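Local coordinates for protein abietadiene synthase, chloroplastic (Abies grandis, PDB 3S9V) that is a chloroplast enzyme of the terpene synthase family, built almost wholly of alpha-helices and including a metal-binding domain, at residues 131-136 with 168-173; 157-162 with 178-183; 496-501 with 569-574; 560-565 with 578-583. One frame throughout, in Å; residues are numbered along the deposited sequence.

Contact 1 (131-136 with 168-173); sequences FFRTQA and DLPYDL
The ring of F132 carries CD1 of L169 over one face, 4.2 Å from its centroid and 24° off the ring normal, a CH-pi contact shifted toward the rim. P170 CD comes up near the plane at the ring edge, 4.1 Å from F132 CE1. The other leucine methyl presses closest, with L169 CD2 only 3.4 Å from F132 CD1, so both leucine methyls lie on the same side of the phenyl plane. L169 also uses its CB, which lies over one face of the Y171 ring. F132 has CG anti to its backbone N (chi1 177°), which sends the ring off the helix toward the loop, where F155 and L159 of helix 151-164 and L176 of helix 174-187 also touch it. The arrangement joins the last turn of helix 122-136 to the loop between helices 151-164 and 174-187, within an array of helices consistent with the alpha-barrel domains of plant terpene synthases. The loop is shaped by an inverse gamma turn centred on P170 and a type I turn from P170 to L173, the latter closed by L173 N to P170 O (2.8 Å). L173 then takes the N-cap position of helix 174-187, and its CD1 rests 3.8 Å from A136 CB. At the more exposed end, R133 lays its aliphatic stem across the proline, CG to P170 CG 3.7 Å. Its chain then bends at chi3 (51°) and brings the guanidinium edge to D168 O, while NH1 forms a long salt bridge of 3.6 Å to D168 OD2.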
# COMPACT_ATOMS: atom_id res chain seq x y z
N PHE A 131 -23.41 -14.36 33.18
CA PHE A 131 -22.23 -14.25 32.34
C PHE A 131 -21.38 -13.08 32.81
O PHE A 131 -20.18 -13.22 33.00
CB PHE A 131 -22.58 -14.01 30.87
CG PHE A 131 -21.37 -13.66 30.04
CD1 PHE A 131 -20.53 -14.66 29.56
CD2 PHE A 131 -21.03 -12.33 29.82
CE1 PHE A 131 -19.37 -14.34 28.88
CE2 PHE A 131 -19.86 -12.01 29.14
CZ PHE A 131 -19.03 -13.01 28.67
N PHE A 132 -22.02 -11.93 32.98
CA PHE A 132 -21.31 -10.74 33.41
C PHE A 132 -20.54 -10.98 34.71
O PHE A 132 -19.40 -10.54 34.85
CB PHE A 132 -22.28 -9.57 33.59
CG PHE A 132 -21.64 -8.31 34.10
CD1 PHE A 132 -21.33 -8.16 35.45
CD2 PHE A 132 -21.34 -7.27 33.23
CE1 PHE A 132 -20.73 -7.00 35.92
CE2 PHE A 132 -20.73 -6.10 33.70
CZ PHE A 132 -20.43 -5.97 35.04
N ARG A 133 -21.16 -11.69 35.65
CA ARG A 133 -20.52 -11.98 36.92
C ARG A 133 -19.33 -12.93 36.76
O ARG A 133 -18.28 -12.73 37.37
CB ARG A 133 -21.54 -12.58 37.91
CG ARG A 133 -20.90 -13.15 39.18
CD ARG A 133 -21.92 -13.30 40.30
NE ARG A 133 -23.12 -14.00 39.87
CZ ARG A 133 -24.32 -13.44 39.78
NH1 ARG A 133 -24.49 -12.16 40.09
NH2 ARG A 133 -25.35 -14.17 39.36
N THR A 134 -19.48 -13.95 35.93
CA THR A 134 -18.39 -14.89 35.73
C THR A 134 -17.24 -14.22 34.98
O THR A 134 -16.07 -14.39 35.33
CB THR A 134 -18.83 -16.13 34.94
OG1 THR A 134 -19.97 -16.72 35.58
CG2 THR A 134 -17.70 -17.14 34.88
N GLN A 135 -17.58 -13.46 33.96
CA GLN A 135 -16.57 -12.77 33.16
C GLN A 135 -15.92 -11.61 33.93
O GLN A 135 -14.74 -11.32 33.74
CB GLN A 135 -17.20 -12.24 31.87
CG GLN A 135 -16.20 -11.58 30.95
CD GLN A 135 -15.10 -12.53 30.53
OE1 GLN A 135 -15.36 -13.51 29.82
NE2 GLN A 135 -13.87 -12.26 30.96
N ALA A 136 -16.69 -10.94 34.79
CA ALA A 136 -16.15 -9.82 35.55
C ALA A 136 -15.00 -10.25 36.46
O ALA A 136 -14.07 -9.49 36.69
CB ALA A 136 -17.26 -9.15 36.37
N ASP A 168 -28.01 -6.93 40.39
CA ASP A 168 -27.07 -7.67 41.22
C ASP A 168 -25.75 -7.98 40.53
O ASP A 168 -25.57 -9.03 39.92
CB ASP A 168 -27.73 -8.97 41.69
CG ASP A 168 -26.87 -9.76 42.66
OD1 ASP A 168 -26.24 -9.13 43.54
OD2 ASP A 168 -26.84 -11.00 42.56
N LEU A 169 -24.81 -7.05 40.63
CA LEU A 169 -23.50 -7.22 40.01
C LEU A 169 -22.39 -7.09 41.04
O LEU A 169 -22.54 -6.42 42.06
CB LEU A 169 -23.30 -6.18 38.90
CG LEU A 169 -24.32 -6.19 37.75
CD1 LEU A 169 -24.01 -5.07 36.77
CD2 LEU A 169 -24.28 -7.54 37.05
N PRO A 170 -21.24 -7.74 40.78
CA PRO A 170 -20.06 -7.74 41.64
C PRO A 170 -19.37 -6.38 41.73
O PRO A 170 -18.16 -6.29 41.55
CB PRO A 170 -19.15 -8.78 40.98
CG PRO A 170 -20.10 -9.65 40.24
CD PRO A 170 -21.05 -8.66 39.65
N TYR A 171 -20.14 -5.34 42.03
CA TYR A 171 -19.61 -3.99 42.12
C TYR A 171 -18.34 -3.87 42.96
O TYR A 171 -17.49 -3.04 42.68
CB TYR A 171 -20.66 -3.04 42.70
CG TYR A 171 -21.93 -2.97 41.89
CD1 TYR A 171 -21.91 -2.51 40.57
CD2 TYR A 171 -23.15 -3.38 42.43
CE1 TYR A 171 -23.07 -2.47 39.81
CE2 TYR A 171 -24.31 -3.34 41.67
CZ TYR A 171 -24.27 -2.89 40.37
OH TYR A 171 -25.42 -2.88 39.62
N ASP A 172 -18.22 -4.71 43.98
CA ASP A 172 -17.05 -4.65 44.85
C ASP A 172 -15.78 -5.25 44.27
O ASP A 172 -14.72 -5.14 44.88
CB ASP A 172 -17.36 -5.31 46.19
CG ASP A 172 -18.41 -4.55 46.97
OD1 ASP A 172 -18.28 -3.31 47.07
OD2 ASP A 172 -19.37 -5.18 47.47
N LEU A 173 -15.88 -5.90 43.12
CA LEU A 173 -14.69 -6.47 42.50
C LEU A 173 -13.74 -5.32 42.21
O LEU A 173 -14.16 -4.28 41.70
CB LEU A 173 -15.03 -7.19 41.20
CG LEU A 173 -15.59 -8.60 41.29
CD1 LEU A 173 -15.83 -9.14 39.88
CD2 LEU A 173 -14.62 -9.49 42.04

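Contact 2 (157-162 with 178-183); sequences AMLKEA and QIIEKR
R183 leaves its helix with CG anti to the backbone N (chi1 167°) and runs fully extended from CG to NE; a final turn at chi4 (-78°) then sets one guanidinium face over A157. The side chain thereby bridges two consecutive helices, 151-164 and 174-187, part of an all-helical region consistent with the alpha-barrel architecture of the terpene synthase N-terminal half. The axes of the two short segments pass 10.1 Å apart with 118° between their directions, so the helices cross steeply. L159 has CG anti to its carbonyl carbon, which directs CD1 between two isoleucines: it lies 3.7 Å from I180 CG1 and 3.8 Å from I179 CG2. I180 adopts the same kind of first torsion and meets the leucine obliquely, its CD1 reaching L159 CB as well.

Beside this apolar patch, A157 CB packs 3.7 Å from R183 NE. NE and NH2 of the buried guanidinium find their partners beyond the two segments: NE donates to I153 O, and NH2 to G208 O while also forming a salt bridge with E211. Gripped on these two nitrogens, the group should be held in one rotation. K160, bent at chi3, folds back toward the arginine and has a weak, long ion pair with E184. Its CD comes 4.1 Å from R183 NH1, and the two like charges approach to 4.2 Å between K160 NZ and R183 NH1.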
# COMPACT_ATOMS: atom_id res chain seq x y z
N ALA A 157 -20.06 4.29 33.17
CA ALA A 157 -21.28 5.07 33.15
C ALA A 157 -22.50 4.16 33.28
O ALA A 157 -23.46 4.50 33.96
CB ALA A 157 -21.37 5.88 31.87
N MET A 158 -22.45 3.00 32.63
CA MET A 158 -23.56 2.05 32.70
C MET A 158 -23.52 1.30 34.03
O MET A 158 -24.56 0.89 34.55
CB MET A 158 -23.52 1.05 31.54
CG MET A 158 -23.86 1.65 30.17
SD MET A 158 -24.18 0.38 28.90
CE MET A 158 -22.57 -0.44 28.87
N LEU A 159 -22.32 1.11 34.59
CA LEU A 159 -22.19 0.43 35.88
C LEU A 159 -23.01 1.21 36.90
O LEU A 159 -23.71 0.63 37.73
CB LEU A 159 -20.73 0.37 36.35
CG LEU A 159 -19.86 -0.78 35.82
CD1 LEU A 159 -18.45 -0.68 36.39
CD2 LEU A 159 -20.49 -2.11 36.21
N LYS A 160 -22.90 2.54 36.84
CA LYS A 160 -23.63 3.42 37.75
C LYS A 160 -25.14 3.33 37.49
O LYS A 160 -25.93 3.36 38.44
CB LYS A 160 -23.15 4.87 37.60
CG LYS A 160 -21.68 5.03 37.95
CD LYS A 160 -21.16 6.44 37.69
CE LYS A 160 -21.73 7.44 38.66
NZ LYS A 160 -21.07 8.77 38.53
N GLU A 161 -25.53 3.21 36.23
CA GLU A 161 -26.95 3.10 35.90
C GLU A 161 -27.47 1.82 36.55
O GLU A 161 -28.47 1.83 37.26
CB GLU A 161 -27.20 2.97 34.39
CG GLU A 161 -26.72 4.12 33.51
CD GLU A 161 -27.27 4.00 32.08
OE1 GLU A 161 -28.47 4.31 31.89
OE2 GLU A 161 -26.52 3.58 31.17
N ALA A 162 -26.77 0.72 36.28
CA ALA A 162 -27.13 -0.59 36.80
C ALA A 162 -27.31 -0.57 38.31
O ALA A 162 -28.27 -1.14 38.83
CB ALA A 162 -26.04 -1.62 36.40
N GLN A 178 -12.68 -0.03 40.69
CA GLN A 178 -11.62 0.87 40.25
C GLN A 178 -11.81 1.51 38.88
O GLN A 178 -11.28 2.59 38.63
CB GLN A 178 -10.28 0.13 40.28
CG GLN A 178 -9.69 -0.03 41.68
CD GLN A 178 -8.72 -1.18 41.76
OE1 GLN A 178 -7.93 -1.41 40.84
NE2 GLN A 178 -8.76 -1.92 42.87
N ILE A 179 -12.57 0.87 37.99
CA ILE A 179 -12.75 1.49 36.69
C ILE A 179 -13.70 2.68 36.82
O ILE A 179 -13.62 3.64 36.05
CB ILE A 179 -13.28 0.48 35.64
CG1 ILE A 179 -12.98 1.01 34.24
CG2 ILE A 179 -14.77 0.27 35.82
CD1 ILE A 179 -13.29 0.01 33.15
N ILE A 180 -14.61 2.61 37.79
CA ILE A 180 -15.55 3.70 38.02
C ILE A 180 -14.79 4.90 38.58
O ILE A 180 -15.00 6.04 38.16
CB ILE A 180 -16.65 3.30 39.03
CG1 ILE A 180 -17.59 2.28 38.38
CG2 ILE A 180 -17.43 4.52 39.48
CD1 ILE A 180 -18.59 1.67 39.34
N GLU A 181 -13.89 4.63 39.52
CA GLU A 181 -13.08 5.69 40.12
C GLU A 181 -12.20 6.36 39.07
O GLU A 181 -12.03 7.59 39.08
CB GLU A 181 -12.21 5.10 41.23
CG GLU A 181 -11.27 6.11 41.89
CD GLU A 181 -10.32 5.47 42.88
OE1 GLU A 181 -9.47 6.20 43.45
OE2 GLU A 181 -10.41 4.24 43.09
N LYS A 182 -11.63 5.56 38.18
CA LYS A 182 -10.76 6.08 37.13
C LYS A 182 -11.53 6.94 36.14
O LYS A 182 -11.01 7.94 35.66
CB LYS A 182 -10.06 4.94 36.40
CG LYS A 182 -9.02 5.41 35.40
CD LYS A 182 -8.35 4.26 34.66
CE LYS A 182 -7.35 4.78 33.62
NZ LYS A 182 -6.70 3.68 32.86
N ARG A 183 -12.75 6.53 35.83
CA ARG A 183 -13.58 7.29 34.89
C ARG A 183 -13.85 8.66 35.49
O ARG A 183 -13.79 9.68 34.80
CB ARG A 183 -14.91 6.58 34.64
CG ARG A 183 -15.96 7.44 33.94
CD ARG A 183 -17.25 6.67 33.68
NE ARG A 183 -18.28 7.50 33.06
CZ ARG A 183 -19.02 8.39 33.71
NH1 ARG A 183 -18.87 8.58 35.01
NH2 ARG A 183 -19.92 9.11 33.05

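Contact 3 (496-501 with 569-574); sequences DLNFTR and PQQMKI
Most of the first shell gathers round OE1 of Q571. It accepts the backbone N-H of N498 at 2.9 Å, with an N-H...O angle of 157°, the donor standing above the carbonyl plane. The same oxygen lies 3.2 Å from L497 CA and meets the F499 ring at its edge, near the ring plane, 3.7 Å from F499 CD1. The N498 and Q571 amides lie face to face, their planes 13° apart, with N498 OD1 near Q571 OE1 and N498 ND2 near Q571 NE2. N498 ND2 also comes 3.2 Å from Q571 OE1, but too poorly angled for a hydrogen bond.

An apolar pair flanks this arrangement: L497 CD2 reaches I574 CG2 at 3.9 Å. I574 CD1 touches D496 CB (4.0 Å), the two side chains crossing at about a right angle. A bend at chi2 (-69°) turns the Q571 amide toward the loop, and N498 folds its own amide over the glutamine by placing CG in the crowded position between N and carbonyl carbon. P569 occupies the N-cap position of helix 570-594, so Q571 projects from the first turn.

Within the terpene synthase metal-binding domain of this protein, the loop 496-501 lies against helix 521-541. L497 and F499 pack on I536, T500 OG1 bonds to D539 of the aspartate-rich DDxxD motif, and M572 faces helix 547-559.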
# COMPACT_ATOMS: atom_id res chain seq x y z
N ASP A 496 30.44 -19.71 -24.77
CA ASP A 496 31.82 -19.51 -25.20
C ASP A 496 32.43 -18.22 -24.65
O ASP A 496 33.61 -18.18 -24.29
CB ASP A 496 31.88 -19.50 -26.73
CG ASP A 496 31.40 -20.80 -27.34
OD1 ASP A 496 31.05 -20.79 -28.54
OD2 ASP A 496 31.39 -21.83 -26.63
N LEU A 497 31.62 -17.17 -24.60
CA LEU A 497 32.08 -15.88 -24.09
C LEU A 497 32.68 -16.03 -22.70
O LEU A 497 32.02 -16.49 -21.78
CB LEU A 497 30.90 -14.90 -24.04
CG LEU A 497 30.10 -14.73 -25.33
CD1 LEU A 497 28.96 -13.75 -25.10
CD2 LEU A 497 31.01 -14.26 -26.45
N ASN A 498 33.94 -15.62 -22.56
CA ASN A 498 34.62 -15.73 -21.28
C ASN A 498 34.81 -14.39 -20.58
O ASN A 498 35.43 -14.32 -19.52
CB ASN A 498 35.98 -16.40 -21.48
CG ASN A 498 36.82 -15.72 -22.54
OD1 ASN A 498 37.07 -14.51 -22.48
ND2 ASN A 498 37.25 -16.49 -23.53
N PHE A 499 34.28 -13.33 -21.18
CA PHE A 499 34.41 -12.00 -20.59
C PHE A 499 33.15 -11.57 -19.86
O PHE A 499 33.07 -10.46 -19.33
CB PHE A 499 34.74 -10.97 -21.67
CG PHE A 499 33.73 -10.90 -22.77
CD1 PHE A 499 33.83 -11.75 -23.87
CD2 PHE A 499 32.67 -10.01 -22.71
CE1 PHE A 499 32.89 -11.71 -24.89
CE2 PHE A 499 31.72 -9.95 -23.73
CZ PHE A 499 31.83 -10.81 -24.82
N THR A 500 32.16 -12.45 -19.83
CA THR A 500 30.91 -12.14 -19.15
C THR A 500 30.29 -13.38 -18.50
O THR A 500 30.26 -14.46 -19.09
CB THR A 500 29.88 -11.52 -20.13
OG1 THR A 500 28.72 -11.11 -19.40
CG2 THR A 500 29.47 -12.51 -21.21
N ARG A 501 29.82 -13.20 -17.27
CA ARG A 501 29.21 -14.28 -16.50
C ARG A 501 27.72 -14.46 -16.83
O ARG A 501 26.94 -13.51 -16.73
CB ARG A 501 29.36 -14.00 -15.00
CG ARG A 501 29.02 -12.57 -14.61
CD ARG A 501 28.47 -12.50 -13.20
NE ARG A 501 27.24 -13.28 -13.08
CZ ARG A 501 26.43 -13.26 -12.02
NH1 ARG A 501 26.72 -12.49 -10.98
NH2 ARG A 501 25.34 -14.00 -12.01
N PRO A 569 38.27 -10.09 -33.32
CA PRO A 569 38.95 -11.00 -32.39
C PRO A 569 38.01 -12.19 -32.22
O PRO A 569 36.82 -12.11 -32.53
CB PRO A 569 39.04 -10.18 -31.11
CG PRO A 569 39.15 -8.78 -31.61
CD PRO A 569 38.15 -8.74 -32.73
N GLN A 570 38.55 -13.30 -31.71
CA GLN A 570 37.77 -14.51 -31.49
C GLN A 570 36.45 -14.23 -30.78
O GLN A 570 35.38 -14.38 -31.36
CB GLN A 570 38.59 -15.51 -30.67
CG GLN A 570 37.82 -16.76 -30.26
CD GLN A 570 37.36 -17.58 -31.46
OE1 GLN A 570 36.62 -18.55 -31.30
NE2 GLN A 570 37.81 -17.19 -32.65
N GLN A 571 36.56 -13.82 -29.52
CA GLN A 571 35.40 -13.52 -28.69
C GLN A 571 34.42 -12.50 -29.27
O GLN A 571 33.20 -12.71 -29.21
CB GLN A 571 35.88 -13.03 -27.32
CG GLN A 571 36.65 -14.07 -26.53
CD GLN A 571 35.75 -15.20 -26.07
OE1 GLN A 571 34.91 -15.02 -25.18
NE2 GLN A 571 35.92 -16.37 -26.67
N MET A 572 34.93 -11.41 -29.84
CA MET A 572 34.06 -10.38 -30.40
C MET A 572 33.19 -10.93 -31.54
O MET A 572 32.00 -10.64 -31.62
CB MET A 572 34.91 -9.19 -30.89
CG MET A 572 34.10 -7.97 -31.31
SD MET A 572 35.06 -6.49 -31.72
CE MET A 572 34.26 -6.00 -33.20
N LYS A 573 33.80 -11.73 -32.41
CA LYS A 573 33.11 -12.31 -33.56
C LYS A 573 31.88 -13.07 -33.12
O LYS A 573 30.79 -12.88 -33.66
CB LYS A 573 34.06 -13.25 -34.30
CG LYS A 573 33.46 -13.96 -35.50
CD LYS A 573 34.50 -14.85 -36.15
CE LYS A 573 33.92 -15.71 -37.26
NZ LYS A 573 34.94 -16.64 -37.82
N ILE A 574 32.06 -13.95 -32.14
CA ILE A 574 30.99 -14.76 -31.60
C ILE A 574 29.91 -13.83 -31.04
O ILE A 574 28.73 -13.95 -31.37
CB ILE A 574 31.52 -15.67 -30.46
CG1 ILE A 574 32.44 -16.74 -31.05
CG2 ILE A 574 30.36 -16.30 -29.71
CD1 ILE A 574 33.12 -17.59 -29.99

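Contact 4 (560-565 with 578-583); sequences WDLSLV and GFYNTF
W560 and Y580 form the dense part of this contact. The tyrosine comes over one face of the indole, offset to the rim, with CE2 3.6 Å from W560 NE1. The rings are neither stacked nor edge-to-face: the five-membered ring of W560 and the ring of Y580, with planes at 39° and centroids 4.9 Å apart, make an oblique pair. Along the far edge of the indole, near its plane, W560 CZ3 meets F579 CE2 and W560 CH2 meets F583 CB, both at 3.7 Å. W560 follows helix 547-559 and breaks from it with a positive phi (52°), and with CG anti to its N the indole swings back onto helix 570-594. Its NE1 is held by N584 OD1, while F579 and F583 each pack edge-to-face with W606, extending the aromatic cluster inward among helices of the terpene synthase metal-binding domain.

Looser packing lies across the Y580 ring plane from W560. There L562, an exposed residue, sets its CD2 over one face of the Y580 ring, a CH-pi contact 4.0 Å from the centroid and 15° off the normal. Further along, the chain is shaped by an Asx turn: D561 OD1 accepts S563 N at 2.7 Å and S563 OG at a very short 2.5 Å, and S563 OG also bonds to R559. Across the segments the contact is thus aromatic and aliphatic, whereas polar groups settle within the loop, where two donors on one oxygen would favour an ionised D561.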
# COMPACT_ATOMS: atom_id res chain seq x y z
N TRP A 560 24.99 -3.05 -40.60
CA TRP A 560 24.19 -4.24 -40.34
C TRP A 560 24.40 -5.41 -41.31
O TRP A 560 23.47 -5.83 -42.00
CB TRP A 560 22.70 -3.87 -40.26
CG TRP A 560 21.86 -4.92 -39.60
CD1 TRP A 560 21.08 -5.86 -40.21
CD2 TRP A 560 21.78 -5.20 -38.19
NE1 TRP A 560 20.54 -6.72 -39.28
CE2 TRP A 560 20.95 -6.33 -38.03
CE3 TRP A 560 22.34 -4.61 -37.05
CZ2 TRP A 560 20.66 -6.88 -36.78
CZ3 TRP A 560 22.05 -5.16 -35.81
CH2 TRP A 560 21.22 -6.28 -35.69
N ASP A 561 25.63 -5.93 -41.35
CA ASP A 561 25.97 -7.08 -42.18
C ASP A 561 27.13 -7.82 -41.52
O ASP A 561 27.50 -7.50 -40.38
CB ASP A 561 26.37 -6.66 -43.61
CG ASP A 561 27.60 -5.77 -43.65
OD1 ASP A 561 28.57 -6.04 -42.90
OD2 ASP A 561 27.61 -4.81 -44.44
N LEU A 562 27.69 -8.80 -42.21
CA LEU A 562 28.80 -9.58 -41.67
C LEU A 562 30.09 -9.32 -42.45
O LEU A 562 30.94 -10.19 -42.55
CB LEU A 562 28.46 -11.07 -41.72
CG LEU A 562 27.16 -11.49 -41.03
CD1 LEU A 562 26.95 -12.98 -41.18
CD2 LEU A 562 27.21 -11.11 -39.56
N SER A 563 30.23 -8.11 -42.98
CA SER A 563 31.41 -7.76 -43.77
C SER A 563 32.67 -7.46 -42.96
O SER A 563 33.73 -7.21 -43.54
CB SER A 563 31.11 -6.54 -44.64
OG SER A 563 30.80 -5.43 -43.82
N LEU A 564 32.57 -7.47 -41.63
CA LEU A 564 33.73 -7.17 -40.79
C LEU A 564 34.06 -8.28 -39.79
O LEU A 564 35.04 -8.19 -39.06
CB LEU A 564 33.52 -5.85 -40.04
CG LEU A 564 33.28 -4.62 -40.92
CD1 LEU A 564 33.12 -3.40 -40.06
CD2 LEU A 564 34.45 -4.45 -41.88
N VAL A 565 33.23 -9.31 -39.78
CA VAL A 565 33.41 -10.44 -38.87
C VAL A 565 34.80 -11.09 -38.96
O VAL A 565 35.31 -11.64 -37.98
CB VAL A 565 32.32 -11.51 -39.12
CG1 VAL A 565 32.66 -12.81 -38.42
CG2 VAL A 565 30.98 -10.99 -38.63
N GLY A 578 26.01 -13.56 -32.59
CA GLY A 578 24.87 -13.78 -31.72
C GLY A 578 23.99 -12.54 -31.68
O GLY A 578 22.77 -12.64 -31.79
N PHE A 579 24.61 -11.37 -31.53
CA PHE A 579 23.89 -10.10 -31.49
C PHE A 579 23.04 -9.95 -32.75
O PHE A 579 21.84 -9.68 -32.68
CB PHE A 579 24.89 -8.94 -31.39
CG PHE A 579 24.25 -7.57 -31.34
CD1 PHE A 579 23.71 -7.08 -30.17
CD2 PHE A 579 24.22 -6.77 -32.48
CE1 PHE A 579 23.15 -5.80 -30.12
CE2 PHE A 579 23.66 -5.49 -32.44
CZ PHE A 579 23.12 -5.01 -31.26
N TYR A 580 23.67 -10.15 -33.90
CA TYR A 580 23.03 -10.05 -35.22
C TYR A 580 21.89 -11.06 -35.40
O TYR A 580 20.81 -10.71 -35.88
CB TYR A 580 24.10 -10.24 -36.30
CG TYR A 580 23.64 -10.27 -37.75
CD1 TYR A 580 23.50 -11.48 -38.43
CD2 TYR A 580 23.43 -9.09 -38.46
CE1 TYR A 580 23.17 -11.51 -39.80
CE2 TYR A 580 23.11 -9.11 -39.82
CZ TYR A 580 22.98 -10.32 -40.48
OH TYR A 580 22.67 -10.33 -41.83
N ASN A 581 22.12 -12.31 -35.02
CA ASN A 581 21.08 -13.32 -35.16
C ASN A 581 19.89 -13.02 -34.25
O ASN A 581 18.73 -13.15 -34.65
CB ASN A 581 21.63 -14.71 -34.86
CG ASN A 581 22.67 -15.16 -35.88
OD1 ASN A 581 22.65 -14.72 -37.03
ND2 ASN A 581 23.57 -16.04 -35.45
N THR A 582 20.18 -12.63 -33.01
CA THR A 582 19.13 -12.32 -32.07
C THR A 582 18.27 -11.15 -32.53
O THR A 582 17.05 -11.24 -32.55
CB THR A 582 19.70 -12.00 -30.68
OG1 THR A 582 20.26 -13.18 -30.10
CG2 THR A 582 18.62 -11.46 -29.77
N PHE A 583 18.90 -10.06 -32.95
CA PHE A 583 18.10 -8.92 -33.36
C PHE A 583 17.43 -8.97 -34.72
O PHE A 583 16.49 -8.22 -34.97
CB PHE A 583 18.87 -7.63 -33.16
CG PHE A 583 19.00 -7.24 -31.72
CD1 PHE A 583 20.10 -7.65 -30.97
CD2 PHE A 583 17.97 -6.55 -31.08
CE1 PHE A 583 20.17 -7.38 -29.60
CE2 PHE A 583 18.02 -6.28 -29.71
CZ PHE A 583 19.13 -6.70 -28.97

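Contacts 1 and 2 lie together at one end of the elongated molecule, their centres 13 Å apart, while contacts 3 and 4 lie at the other end, 14 Å apart; between the pairs the centres are 83 to 88 Å apart. In each pair the segments alternate along the chain and the contacts touch: F132 and L169 meet L159 and A162 on helix 151-164, and K573, on the shared helix 570-594, meets V565. Contacts 1 and 2 come first in sequence and close before contacts 3 and 4 open, both of the latter within the metal-binding domain. Each pair therefore ties helices and their connecting loops together locally, in two distant regions of the chain.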